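Local atomic coordinates of chromosome partition protein Smc (Pyrococcus yayanosii, PDB entry 5XEI), a protein that probably takes part in chromosome condensation and partitioning as an ATP-hydrolysing, DNA-binding SMC homodimer, represented here by its ATPase head with part of the coiled coil. Residues 364-369 and 391-396; 227-232 and 285-290; 45-50 and 55-60; 432-437 and 446-451; 406-411 and 423-428. All coordinates share one frame; numbering follows the deposited sequence.

Contact 1: 364-369 and 391-396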
# COMPACT_ATOMS: atom_id res chain seq x y z
N VAL A 364 -8.30 -3.88 15.85
CA VAL A 364 -8.60 -2.46 16.01
C VAL A 364 -9.99 -2.18 15.48
O VAL A 364 -10.74 -1.39 16.06
CB VAL A 364 -7.54 -1.59 15.32
CG1 VAL A 364 -7.76 -0.13 15.67
CG2 VAL A 364 -6.15 -2.02 15.72
N PHE A 365 -10.35 -2.82 14.38
CA PHE A 365 -11.67 -2.58 13.81
C PHE A 365 -12.75 -3.01 14.79
O PHE A 365 -13.67 -2.23 15.10
CB PHE A 365 -11.82 -3.31 12.49
CG PHE A 365 -13.17 -3.16 11.89
CD1 PHE A 365 -13.52 -2.01 11.19
CD2 PHE A 365 -14.12 -4.16 12.03
CE1 PHE A 365 -14.78 -1.87 10.63
CE2 PHE A 365 -15.39 -4.02 11.46
CZ PHE A 365 -15.71 -2.89 10.76
N MET A 366 -12.64 -4.23 15.31
CA MET A 366 -13.68 -4.75 16.18
C MET A 366 -13.75 -3.97 17.48
O MET A 366 -14.85 -3.68 17.97
CB MET A 366 -13.43 -6.23 16.47
CG MET A 366 -13.37 -7.09 15.24
SD MET A 366 -14.96 -7.16 14.41
CE MET A 366 -15.98 -7.70 15.77
N ARG A 367 -12.60 -3.63 18.06
CA ARG A 367 -12.58 -2.81 19.27
C ARG A 367 -13.32 -1.52 19.03
O ARG A 367 -14.10 -1.07 19.87
CB ARG A 367 -11.15 -2.51 19.70
CG ARG A 367 -11.07 -1.78 21.03
CD ARG A 367 -10.89 -0.27 20.90
NE ARG A 367 -11.19 0.35 22.18
CZ ARG A 367 -10.51 1.37 22.72
NH1 ARG A 367 -9.48 1.90 22.10
NH2 ARG A 367 -10.86 1.84 23.91
N THR A 368 -13.07 -0.89 17.88
CA THR A 368 -13.82 0.30 17.53
C THR A 368 -15.28 -0.05 17.31
O THR A 368 -16.17 0.59 17.87
CB THR A 368 -13.23 0.95 16.28
OG1 THR A 368 -11.84 1.20 16.47
CG2 THR A 368 -13.95 2.25 15.97
N LEU A 369 -15.53 -1.09 16.52
CA LEU A 369 -16.89 -1.43 16.15
C LEU A 369 -17.74 -1.75 17.37
O LEU A 369 -18.92 -1.41 17.42
CB LEU A 369 -16.87 -2.60 15.18
CG LEU A 369 -18.15 -3.07 14.49
CD1 LEU A 369 -18.69 -4.28 15.17
CD2 LEU A 369 -19.21 -1.96 14.46
N LEU A 391 -26.10 -2.40 16.27
CA LEU A 391 -25.27 -2.51 15.08
C LEU A 391 -24.95 -3.97 14.79
O LEU A 391 -24.68 -4.74 15.71
CB LEU A 391 -23.97 -1.73 15.28
CG LEU A 391 -24.04 -0.22 15.07
CD1 LEU A 391 -22.86 0.42 15.75
CD2 LEU A 391 -24.03 0.08 13.57
N ILE A 392 -24.98 -4.36 13.53
CA ILE A 392 -24.82 -5.76 13.16
C ILE A 392 -23.73 -5.87 12.10
O ILE A 392 -23.86 -5.28 11.02
CB ILE A 392 -26.12 -6.35 12.62
CG1 ILE A 392 -27.29 -5.90 13.50
CG2 ILE A 392 -26.02 -7.85 12.53
CD1 ILE A 392 -28.59 -5.93 12.78
N LEU A 393 -22.68 -6.64 12.40
CA LEU A 393 -21.68 -6.97 11.39
C LEU A 393 -22.19 -8.09 10.50
O LEU A 393 -22.72 -9.10 10.99
CB LEU A 393 -20.37 -7.40 12.04
CG LEU A 393 -19.21 -6.42 11.89
CD1 LEU A 393 -17.99 -6.99 12.55
CD2 LEU A 393 -18.92 -6.15 10.43
N GLU A 394 -22.04 -7.92 9.19
CA GLU A 394 -22.51 -8.93 8.26
C GLU A 394 -21.54 -10.11 8.20
O GLU A 394 -21.96 -11.26 8.26
CB GLU A 394 -22.70 -8.31 6.87
CG GLU A 394 -23.81 -7.26 6.85
CD GLU A 394 -24.27 -6.90 5.45
OE1 GLU A 394 -23.48 -7.11 4.48
OE2 GLU A 394 -25.42 -6.40 5.32
N ASN A 395 -20.25 -9.84 8.07
CA ASN A 395 -19.26 -10.92 7.99
C ASN A 395 -18.39 -10.86 9.23
O ASN A 395 -17.34 -10.19 9.23
CB ASN A 395 -18.43 -10.82 6.71
CG ASN A 395 -17.70 -12.12 6.42
OD1 ASN A 395 -16.71 -12.46 7.07
ND2 ASN A 395 -18.22 -12.87 5.45
N PRO A 396 -18.77 -11.56 10.29
CA PRO A 396 -17.99 -11.50 11.53
C PRO A 396 -16.56 -11.99 11.36
O PRO A 396 -15.69 -11.59 12.14
CB PRO A 396 -18.77 -12.40 12.49
CG PRO A 396 -20.16 -12.49 11.88
CD PRO A 396 -19.92 -12.47 10.40
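The long helix 321-383 enters the ABC-type head of this SMC protein and packs against strand 388-393, an outermost strand of a three-stranded antiparallel sheet, with L393 as the strand's point of contact. The helix axis at 364-369 and the strand axis at 391-393 run nearly antiparallel, at 159°, and approach to 11.3 Å, so side chains must fill the gap. One methyl, L393 CD1, meets F365, M366 and L369 alike. It lies near the plane of the F365 ring at the edge, with F365 CE2 4.1 Å from L393 CD1, so neither ring face takes part in this pair. From the next helical turn L369 brings a methyl of its own, its CD1 lying 3.8 Å from L393 CD1. Within the helix, L369 CB lies over one face of the F365 ring, offset toward its rim. Beyond the two segments, F365 also meets the F400 ring and I163 of helix 156-167, while P399 touches both F365 and L393. M366 closes the cluster by bending at chi2 (-67°) and again at chi3 (-54°), which swings its sulfur to the strand, M366 SD lying 3.6 Å from L393 CD1.

Contact 2: 227-232 and 285-290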
# COMPACT_ATOMS: atom_id res chain seq x y z
N ALA A 227 55.23 -45.97 -21.20
CA ALA A 227 55.43 -47.00 -22.21
C ALA A 227 56.37 -46.55 -23.32
O ALA A 227 57.14 -47.35 -23.86
CB ALA A 227 54.08 -47.42 -22.80
N ARG A 228 56.32 -45.27 -23.69
CA ARG A 228 57.26 -44.81 -24.71
C ARG A 228 58.68 -44.80 -24.18
O ARG A 228 59.63 -45.13 -24.91
CB ARG A 228 56.86 -43.42 -25.20
CG ARG A 228 55.73 -43.45 -26.17
CD ARG A 228 55.33 -42.07 -26.59
NE ARG A 228 54.21 -42.14 -27.52
CZ ARG A 228 53.45 -41.10 -27.85
NH1 ARG A 228 53.69 -39.91 -27.31
NH2 ARG A 228 52.45 -41.28 -28.70
N VAL A 229 58.86 -44.45 -22.91
CA VAL A 229 60.20 -44.49 -22.35
C VAL A 229 60.67 -45.94 -22.19
O VAL A 229 61.84 -46.26 -22.43
CB VAL A 229 60.25 -43.71 -21.02
CG1 VAL A 229 61.63 -43.73 -20.45
CG2 VAL A 229 59.81 -42.26 -21.22
N ALA A 230 59.74 -46.83 -21.82
CA ALA A 230 60.06 -48.25 -21.66
C ALA A 230 60.53 -48.86 -22.98
O ALA A 230 61.64 -49.39 -23.06
CB ALA A 230 58.84 -49.01 -21.15
N LEU A 231 59.69 -48.80 -24.02
CA LEU A 231 60.09 -49.32 -25.32
C LEU A 231 61.45 -48.79 -25.73
O LEU A 231 62.19 -49.46 -26.46
CB LEU A 231 59.05 -48.96 -26.39
CG LEU A 231 59.53 -48.88 -27.85
CD1 LEU A 231 59.84 -50.26 -28.38
CD2 LEU A 231 58.53 -48.21 -28.75
N LEU A 232 61.82 -47.63 -25.23
CA LEU A 232 63.07 -47.03 -25.65
C LEU A 232 64.26 -47.56 -24.87
O LEU A 232 65.32 -47.81 -25.46
CB LEU A 232 62.94 -45.52 -25.55
CG LEU A 232 64.22 -44.73 -25.68
CD1 LEU A 232 64.89 -45.12 -26.95
CD2 LEU A 232 63.75 -43.35 -25.84
N ALA A 285 63.88 -37.39 -14.75
CA ALA A 285 64.45 -38.49 -13.96
C ALA A 285 63.38 -39.25 -13.19
O ALA A 285 63.53 -40.46 -12.98
CB ALA A 285 65.52 -37.96 -13.01
N ALA A 286 62.32 -38.58 -12.73
CA ALA A 286 61.26 -39.30 -12.04
C ALA A 286 60.59 -40.31 -12.97
O ALA A 286 60.49 -41.50 -12.65
CB ALA A 286 60.23 -38.32 -11.47
N LEU A 287 60.16 -39.84 -14.15
CA LEU A 287 59.55 -40.72 -15.14
C LEU A 287 60.48 -41.88 -15.48
O LEU A 287 60.10 -43.05 -15.36
CB LEU A 287 59.18 -39.92 -16.39
CG LEU A 287 58.89 -40.62 -17.72
CD1 LEU A 287 57.72 -41.56 -17.65
CD2 LEU A 287 58.67 -39.60 -18.80
N ILE A 288 61.73 -41.56 -15.85
CA ILE A 288 62.67 -42.57 -16.35
C ILE A 288 62.90 -43.69 -15.35
O ILE A 288 63.20 -44.82 -15.74
CB ILE A 288 64.02 -41.93 -16.74
CG1 ILE A 288 64.92 -42.95 -17.44
CG2 ILE A 288 64.78 -41.53 -15.52
CD1 ILE A 288 64.63 -43.16 -18.89
N ARG A 289 62.75 -43.40 -14.05
CA ARG A 289 63.01 -44.43 -13.04
C ARG A 289 61.75 -45.16 -12.61
O ARG A 289 61.82 -46.35 -12.28
CB ARG A 289 63.74 -43.82 -11.83
CG ARG A 289 62.93 -43.52 -10.57
CD ARG A 289 63.87 -43.43 -9.35
NE ARG A 289 64.68 -44.64 -9.19
CZ ARG A 289 65.65 -44.81 -8.29
NH1 ARG A 289 65.96 -43.84 -7.44
NH2 ARG A 289 66.31 -45.96 -8.25
N SER A 290 60.58 -44.49 -12.64
CA SER A 290 59.30 -45.17 -12.45
C SER A 290 58.97 -46.10 -13.61
O SER A 290 57.86 -46.66 -13.64
CB SER A 290 58.18 -44.15 -12.28
OG SER A 290 58.41 -43.35 -11.14
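V229 of helix 170-246 meets L287 and I288 of the short helix 285-289 in the coiled-coil arm, far from the ATPase head; the broken helices on this side of the arm suggest that the contact belongs to the joint of the construct. The packed part rests on the two methyls of one buried valine. V229 CG1, held opposite the backbone N by a chi1 of -179°, is directed to I288, and the pair V229 CG1 and I288 CD1 is separated by 3.4 Å. These two side chains cross at about a right angle. The other branch serves L287, whose side chain comes tip to tip with the valine, V229 CG2 lying 3.8 Å from L287 CD2. The leucine branch point is close as well, at 4.0 Å between V229 CG2 and L287 CG. All of this is apolar, and the two segments together bury just 133 Å². Behind V229, A227 and L231 of the same helix turn to I305 of helix 298-315, so 227-232 is packed on two flanks. The outer side of 285-290 is different in kind: A285, A286, R289 and S290 are exposed and do not meet 227-232. There S290 OG reaches back to A286 O at 3.2 Å, from above the carbonyl plane, 42° out of it.

Contact 3: 45-50 and 55-60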
# COMPACT_ATOMS: atom_id res chain seq x y z
N ALA A 45 -23.20 27.05 2.63
CA ALA A 45 -21.93 27.75 2.52
C ALA A 45 -20.79 26.85 2.98
O ALA A 45 -19.76 26.73 2.31
CB ALA A 45 -21.97 29.04 3.34
N ILE A 46 -20.99 26.18 4.12
CA ILE A 46 -19.92 25.37 4.69
C ILE A 46 -19.57 24.23 3.75
O ILE A 46 -18.38 23.93 3.52
CB ILE A 46 -20.33 24.88 6.09
CG1 ILE A 46 -20.59 26.09 7.00
CG2 ILE A 46 -19.25 24.02 6.71
CD1 ILE A 46 -20.74 25.75 8.47
N LEU A 47 -20.58 23.60 3.15
CA LEU A 47 -20.31 22.54 2.18
C LEU A 47 -19.60 23.10 0.95
O LEU A 47 -18.67 22.48 0.41
CB LEU A 47 -21.62 21.85 1.80
CG LEU A 47 -21.74 20.84 0.66
CD1 LEU A 47 -20.79 19.68 0.82
CD2 LEU A 47 -23.16 20.32 0.65
N PHE A 48 -20.03 24.27 0.49
CA PHE A 48 -19.34 24.92 -0.61
C PHE A 48 -17.86 25.09 -0.30
O PHE A 48 -17.00 24.66 -1.07
CB PHE A 48 -20.00 26.26 -0.93
CG PHE A 48 -19.26 27.07 -1.97
CD1 PHE A 48 -19.23 26.65 -3.29
CD2 PHE A 48 -18.57 28.22 -1.61
CE1 PHE A 48 -18.53 27.38 -4.25
CE2 PHE A 48 -17.87 28.95 -2.55
CZ PHE A 48 -17.85 28.53 -3.88
N VAL A 49 -17.54 25.69 0.86
CA VAL A 49 -16.14 26.00 1.13
C VAL A 49 -15.28 24.76 1.39
O VAL A 49 -14.07 24.82 1.22
CB VAL A 49 -16.00 26.98 2.31
CG1 VAL A 49 -16.16 26.26 3.66
CG2 VAL A 49 -14.64 27.71 2.20
N LEU A 50 -15.87 23.62 1.80
CA LEU A 50 -15.10 22.39 1.92
C LEU A 50 -14.95 21.67 0.61
O LEU A 50 -14.92 20.43 0.59
CB LEU A 50 -15.72 21.46 2.95
CG LEU A 50 -15.88 22.13 4.31
CD1 LEU A 50 -16.42 21.18 5.36
CD2 LEU A 50 -14.55 22.77 4.74
N ALA A 55 -23.51 20.27 -6.08
CA ALA A 55 -24.58 20.83 -6.92
C ALA A 55 -25.95 20.74 -6.23
O ALA A 55 -26.40 21.72 -5.63
CB ALA A 55 -24.59 20.15 -8.30
N LYS A 56 -26.61 19.57 -6.32
CA LYS A 56 -27.89 19.39 -5.63
C LYS A 56 -27.78 19.67 -4.14
O LYS A 56 -28.69 20.26 -3.54
CB LYS A 56 -28.42 17.96 -5.83
CG LYS A 56 -29.47 17.58 -4.76
CD LYS A 56 -29.57 16.08 -4.45
CE LYS A 56 -30.59 15.84 -3.33
NZ LYS A 56 -31.19 14.47 -3.34
N ALA A 57 -26.67 19.24 -3.52
CA ALA A 57 -26.57 19.30 -2.07
C ALA A 57 -26.40 20.72 -1.55
O ALA A 57 -26.82 21.01 -0.43
CB ALA A 57 -25.44 18.40 -1.58
N MET A 58 -25.82 21.62 -2.35
CA MET A 58 -25.81 23.03 -1.99
C MET A 58 -27.10 23.75 -2.41
O MET A 58 -27.17 24.97 -2.26
CB MET A 58 -24.58 23.72 -2.60
CG MET A 58 -23.30 23.44 -1.81
SD MET A 58 -21.75 23.53 -2.76
CE MET A 58 -22.02 22.30 -4.04
N ARG A 59 -28.10 22.99 -2.88
CA ARG A 59 -29.45 23.47 -3.21
C ARG A 59 -29.42 24.67 -4.15
O ARG A 59 -30.21 25.61 -4.02
CB ARG A 59 -30.28 23.78 -1.96
CG ARG A 59 -30.05 22.87 -0.78
CD ARG A 59 -30.83 23.38 0.45
NE ARG A 59 -30.92 24.82 0.41
CZ ARG A 59 -31.25 25.55 1.46
NH1 ARG A 59 -31.49 24.94 2.61
NH2 ARG A 59 -31.34 26.88 1.39
N ALA A 60 -28.49 24.65 -5.09
CA ALA A 60 -28.52 25.52 -6.24
C ALA A 60 -28.87 24.67 -7.44
O ALA A 60 -28.46 23.50 -7.52
CB ALA A 60 -27.18 26.24 -6.44
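M58 and L47 lie obliquely across one another, while the far end of the same methionine passes on to F48. The flexible chain of M58 thus spans two neighbouring residues of helix 41-49. Its CG supports the first pair, M58 CG being 3.9 Å from L47 CG. Its sulfur forms the second: M58 SD lies 5.3 Å from the centroid of the F48 ring and 87° off the ring normal, which places it at the ring edge in a Met-aromatic contact. The base of the aromatic side chain is closer than the ring centre, with F48 CB 3.7 Å from M58 SD. F48 has its CG opposite the backbone N (chi1 174°), which carries the ring onward past the sulfur toward L66 and V82. Beyond its branch point, L47 CD2 reaches the loop, 3.7 Å from A57 CB. An alanine in place of M58 would remove the sulfur and CG, and would probably leave a gap beside L47 and the F48 edge without its partner. The loop itself folds as a type I beta turn from K56 to R59, with R59 N bonded to K56 O at 2.9 Å, and this presents A57 and M58 to the helix. R59, the last residue of the turn, forms a salt bridge through NE with D44 of the same helix 41-49. That helix is the one that follows the P-loop (Walker A), and the side chain of M58 is about 8 Å from that of N41, a predicted ATP-binding residue; packing of a loop on this helix therefore sits beside the nucleotide site of the P-loop NTPase fold.

Contact 4: 432-437 and 446-451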
# COMPACT_ATOMS: atom_id res chain seq x y z
N ALA A 432 -28.64 8.79 17.11
CA ALA A 432 -27.93 7.88 18.01
C ALA A 432 -26.64 7.41 17.36
O ALA A 432 -25.56 7.51 17.95
CB ALA A 432 -28.80 6.69 18.40
N PHE A 433 -26.73 6.95 16.12
CA PHE A 433 -25.53 6.57 15.38
C PHE A 433 -24.50 7.69 15.39
O PHE A 433 -23.37 7.48 15.82
CB PHE A 433 -25.89 6.22 13.94
CG PHE A 433 -24.83 5.43 13.24
CD1 PHE A 433 -24.21 4.37 13.89
CD2 PHE A 433 -24.47 5.72 11.94
CE1 PHE A 433 -23.25 3.63 13.25
CE2 PHE A 433 -23.50 4.97 11.29
CZ PHE A 433 -22.89 3.93 11.95
N ILE A 434 -24.90 8.88 14.94
CA ILE A 434 -23.97 10.00 14.85
C ILE A 434 -23.32 10.24 16.20
O ILE A 434 -22.09 10.35 16.31
CB ILE A 434 -24.70 11.27 14.35
CG1 ILE A 434 -25.25 11.04 12.94
CG2 ILE A 434 -23.77 12.48 14.38
CD1 ILE A 434 -25.70 12.29 12.25
N PHE A 435 -24.13 10.29 17.25
CA PHE A 435 -23.57 10.56 18.56
C PHE A 435 -22.69 9.42 19.05
O PHE A 435 -21.73 9.68 19.78
CB PHE A 435 -24.68 10.85 19.56
CG PHE A 435 -25.05 12.29 19.58
CD1 PHE A 435 -24.25 13.21 20.25
CD2 PHE A 435 -26.15 12.74 18.88
CE1 PHE A 435 -24.56 14.54 20.26
CE2 PHE A 435 -26.47 14.08 18.88
CZ PHE A 435 -25.67 14.99 19.57
N ALA A 436 -23.02 8.18 18.67
CA ALA A 436 -22.18 7.05 19.05
C ALA A 436 -20.75 7.25 18.58
O ALA A 436 -19.79 7.17 19.36
CB ALA A 436 -22.77 5.75 18.49
N ILE A 437 -20.59 7.55 17.29
CA ILE A 437 -19.26 7.85 16.76
C ILE A 437 -18.66 9.04 17.48
O ILE A 437 -17.48 9.05 17.83
CB ILE A 437 -19.33 8.09 15.25
CG1 ILE A 437 -19.46 6.76 14.50
CG2 ILE A 437 -18.09 8.82 14.79
CD1 ILE A 437 -20.84 6.19 14.39
N TYR A 446 -19.92 19.54 14.26
CA TYR A 446 -21.11 18.93 13.68
C TYR A 446 -22.04 20.04 13.18
O TYR A 446 -22.17 21.09 13.82
CB TYR A 446 -21.83 18.03 14.73
CG TYR A 446 -20.94 16.90 15.17
CD1 TYR A 446 -19.96 17.10 16.14
CD2 TYR A 446 -21.05 15.64 14.58
CE1 TYR A 446 -19.12 16.09 16.51
CE2 TYR A 446 -20.21 14.59 14.95
CZ TYR A 446 -19.24 14.83 15.91
OH TYR A 446 -18.39 13.83 16.29
N LEU A 447 -22.69 19.81 12.05
CA LEU A 447 -23.64 20.77 11.49
C LEU A 447 -24.99 20.10 11.35
O LEU A 447 -25.14 19.15 10.57
CB LEU A 447 -23.18 21.29 10.14
CG LEU A 447 -24.18 22.21 9.43
CD1 LEU A 447 -24.37 23.46 10.25
CD2 LEU A 447 -23.69 22.54 8.00
N PHE A 448 -25.98 20.61 12.08
CA PHE A 448 -27.34 20.10 12.05
C PHE A 448 -28.24 21.21 11.55
O PHE A 448 -28.59 22.14 12.29
CB PHE A 448 -27.80 19.63 13.43
CG PHE A 448 -27.06 18.44 13.96
CD1 PHE A 448 -26.33 17.61 13.13
CD2 PHE A 448 -27.08 18.16 15.33
CE1 PHE A 448 -25.63 16.51 13.65
CE2 PHE A 448 -26.38 17.07 15.86
CZ PHE A 448 -25.65 16.25 15.02
N ASP A 449 -28.64 21.13 10.30
CA ASP A 449 -29.71 21.97 9.81
C ASP A 449 -30.95 21.11 9.97
O ASP A 449 -30.83 19.89 9.92
CB ASP A 449 -29.44 22.31 8.35
CG ASP A 449 -30.44 23.29 7.81
OD1 ASP A 449 -30.26 23.70 6.65
OD2 ASP A 449 -31.37 23.68 8.57
N GLU A 450 -32.15 21.73 10.09
CA GLU A 450 -33.41 21.05 10.45
C GLU A 450 -33.21 19.93 11.49
O GLU A 450 -32.85 20.22 12.64
CB GLU A 450 -34.15 20.45 9.22
CG GLU A 450 -33.38 19.38 8.51
CD GLU A 450 -32.31 19.93 7.60
OE1 GLU A 450 -32.24 21.14 7.31
OE2 GLU A 450 -31.35 19.16 7.35
N ILE A 451 -33.50 18.66 11.12
CA ILE A 451 -33.47 17.41 11.89
C ILE A 451 -34.45 17.42 13.06
O ILE A 451 -34.83 16.36 13.57
CB ILE A 451 -32.07 16.99 12.39
CG1 ILE A 451 -31.70 17.66 13.71
CG2 ILE A 451 -31.01 17.25 11.35
CD1 ILE A 451 -30.33 17.22 14.22
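Helix 432-437 and strand 446-449 run almost antiparallel, at 165° between their N-to-C directions, with axes 12.0 Å apart at closest approach. Large side chains bridge that separation. From the helix, I434 presents its CG2 methyl, set opposite the backbone N, to two aromatic residues of the strand. This methyl is 4.2 Å from Y446 CD2 and equally near CE2 on the same side of the ring, the two side chains sliding past each other in opposite directions. It also lies at the edge of the second ring, near its plane, at 4.3 Å between I434 CG2 and F448 CZ. As Y446 and F448 alternate with L447 along the strand, both of their side chains face the helix. The sequence YLFDEI that starts at Y446 is the Walker B motif of the ABC ATPase fold, so the helix, which begins at the signature motif, packs on the face of that strand that carries Y446 and F448; D449, at its end, touches S40 of the P-loop. F435 supplies the ring-to-ring contact, F435 CE2 lying 4.3 Å from F448 CE2 in an oblique approach, and L466 and I467 of helix 457-470 pack on F435 as well. The hydroxyl of the buried Y446 is bonded outside the two segments, with Y140 OH and A443 N, while its ring lies against F476 with planes about 15° apart.

Contact 5: 406-411 and 423-428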
# COMPACT_ATOMS: atom_id res chain seq x y z
N ILE A 406 -28.19 -1.79 10.77
CA ILE A 406 -28.78 -1.31 12.01
C ILE A 406 -30.17 -1.90 12.19
O ILE A 406 -30.91 -2.08 11.22
CB ILE A 406 -28.88 0.22 12.02
CG1 ILE A 406 -27.54 0.84 11.69
CG2 ILE A 406 -29.31 0.71 13.37
CD1 ILE A 406 -27.59 2.34 11.72
N GLU A 407 -30.52 -2.20 13.44
CA GLU A 407 -31.88 -2.56 13.82
C GLU A 407 -32.25 -1.85 15.11
O GLU A 407 -31.43 -1.76 16.02
CB GLU A 407 -32.03 -4.07 13.98
CG GLU A 407 -32.04 -4.75 12.66
CD GLU A 407 -32.17 -6.25 12.78
OE1 GLU A 407 -32.36 -6.74 13.91
OE2 GLU A 407 -32.06 -6.94 11.73
N ALA A 408 -33.48 -1.35 15.17
CA ALA A 408 -33.95 -0.59 16.32
C ALA A 408 -35.29 -1.13 16.79
O ALA A 408 -36.09 -1.63 15.99
CB ALA A 408 -34.11 0.90 16.00
N LYS A 409 -35.53 -1.01 18.09
CA LYS A 409 -36.82 -1.33 18.69
C LYS A 409 -37.25 -0.20 19.61
O LYS A 409 -36.71 -0.06 20.72
CB LYS A 409 -36.80 -2.64 19.44
CG LYS A 409 -38.17 -3.10 19.85
CD LYS A 409 -38.09 -4.31 20.76
CE LYS A 409 -39.44 -4.95 21.03
NZ LYS A 409 -40.38 -3.98 21.64
N PRO A 410 -38.20 0.64 19.19
CA PRO A 410 -38.82 1.59 20.13
C PRO A 410 -39.66 0.83 21.13
O PRO A 410 -40.25 -0.20 20.82
CB PRO A 410 -39.70 2.47 19.23
CG PRO A 410 -39.31 2.14 17.82
CD PRO A 410 -38.76 0.75 17.83
N ALA A 411 -39.68 1.36 22.36
CA ALA A 411 -40.49 0.79 23.44
C ALA A 411 -41.82 0.29 22.90
O ALA A 411 -42.50 0.99 22.15
CB ALA A 411 -40.73 1.83 24.53
N GLY A 423 -40.89 7.68 10.17
CA GLY A 423 -41.17 8.91 10.90
C GLY A 423 -39.95 9.53 11.56
O GLY A 423 -38.81 9.27 11.15
N GLY A 424 -40.16 10.34 12.59
CA GLY A 424 -39.04 10.83 13.36
C GLY A 424 -38.23 9.74 14.04
O GLY A 424 -37.20 10.05 14.66
N GLU A 425 -38.67 8.49 13.96
CA GLU A 425 -37.84 7.38 14.43
C GLU A 425 -36.58 7.27 13.59
O GLU A 425 -35.47 7.06 14.11
CB GLU A 425 -38.64 6.08 14.37
CG GLU A 425 -37.84 4.83 14.69
CD GLU A 425 -38.42 3.59 14.02
OE1 GLU A 425 -39.46 3.73 13.32
OE2 GLU A 425 -37.84 2.49 14.19
N LYS A 426 -36.73 7.39 12.28
CA LYS A 426 -35.63 7.54 11.35
C LYS A 426 -34.64 8.60 11.83
O LYS A 426 -33.43 8.41 11.73
CB LYS A 426 -36.24 7.87 9.99
CG LYS A 426 -35.31 8.41 8.95
CD LYS A 426 -35.98 8.33 7.58
CE LYS A 426 -36.85 9.55 7.27
NZ LYS A 426 -37.85 9.25 6.20
N ALA A 427 -35.13 9.69 12.40
CA ALA A 427 -34.22 10.77 12.76
C ALA A 427 -33.51 10.48 14.08
O ALA A 427 -32.29 10.65 14.18
CB ALA A 427 -34.96 12.11 12.83
N LEU A 428 -34.27 10.05 15.09
CA LEU A 428 -33.67 9.72 16.38
C LEU A 428 -32.64 8.61 16.25
O LEU A 428 -31.63 8.60 16.97
CB LEU A 428 -34.75 9.30 17.37
CG LEU A 428 -35.62 10.45 17.88
CD1 LEU A 428 -36.59 9.94 18.90
CD2 LEU A 428 -34.76 11.56 18.45
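A408 and P410 of the strand side meet one residue of the helix side, E425. Taken in order from I406, the strand alternates its faces, and I406 begins on the inner one, packing on F376 of helix 321-383. E407 then turns to I392 in the neighbouring strand. A408 directs its methyl toward the helix segment, where A408 CB lies 4.4 Å from E425 OE2, a loose approach at the limit of contact. K409 points the other way, its amine bonded to K413 O. At P410, just past the end of the strand, the ring turns back to the helix and makes the closer contact: P410 CG is 3.9 Å from E425 OE2. The adjoining ring carbon follows, with P410 CD 4.1 Å from E425 OE2. The two side chains cross at about a right angle, and the carboxylate reaches the ring through an extended chain, with chi1 at 174° and chi2 at -153°. The contact is small, 84 Å² in all, and rests on van der Waals touch between the acidic oxygen and CH groups. The charge of that oxygen is met by K416, whose NZ forms a salt bridge with E425 OE2; because the backbones of A408 and K416 are paired, the lysine stands beside the alanine in the sheet. E425 follows G423 and G424 in the sequence SGGE, the ABC signature motif, at the start of helix 424-440. Thus the strand 404-409, between strands 388-393 and 416-417, faces the first turn of this helix, while F380 of helix 321-383 touches A408 and helix 147-152 packs on K426 and A427.

Along the chain the order is contact 3, contact 2, contact 1, contact 5, contact 4. Contact 2 stands apart in the coiled-coil arm, its centre 93 Å from that of contact 1 and still farther from the rest, which lie in the head. Contacts 1 and 5 share the three-stranded sheet through adjacent strands 388-393 and 404-409, where L391 packs on I406. Contacts 5 and 4 both use helix 424-440, with centres 14 Å apart. L391 also packs on F433, joining contacts 1 and 4. Contact 3, its centre 18 Å from that of contact 4 but not touching it, lies on the P-loop helix; contacts 1, 5 and 4 tie the helix arriving from the coiled coil to the signature and Walker B elements.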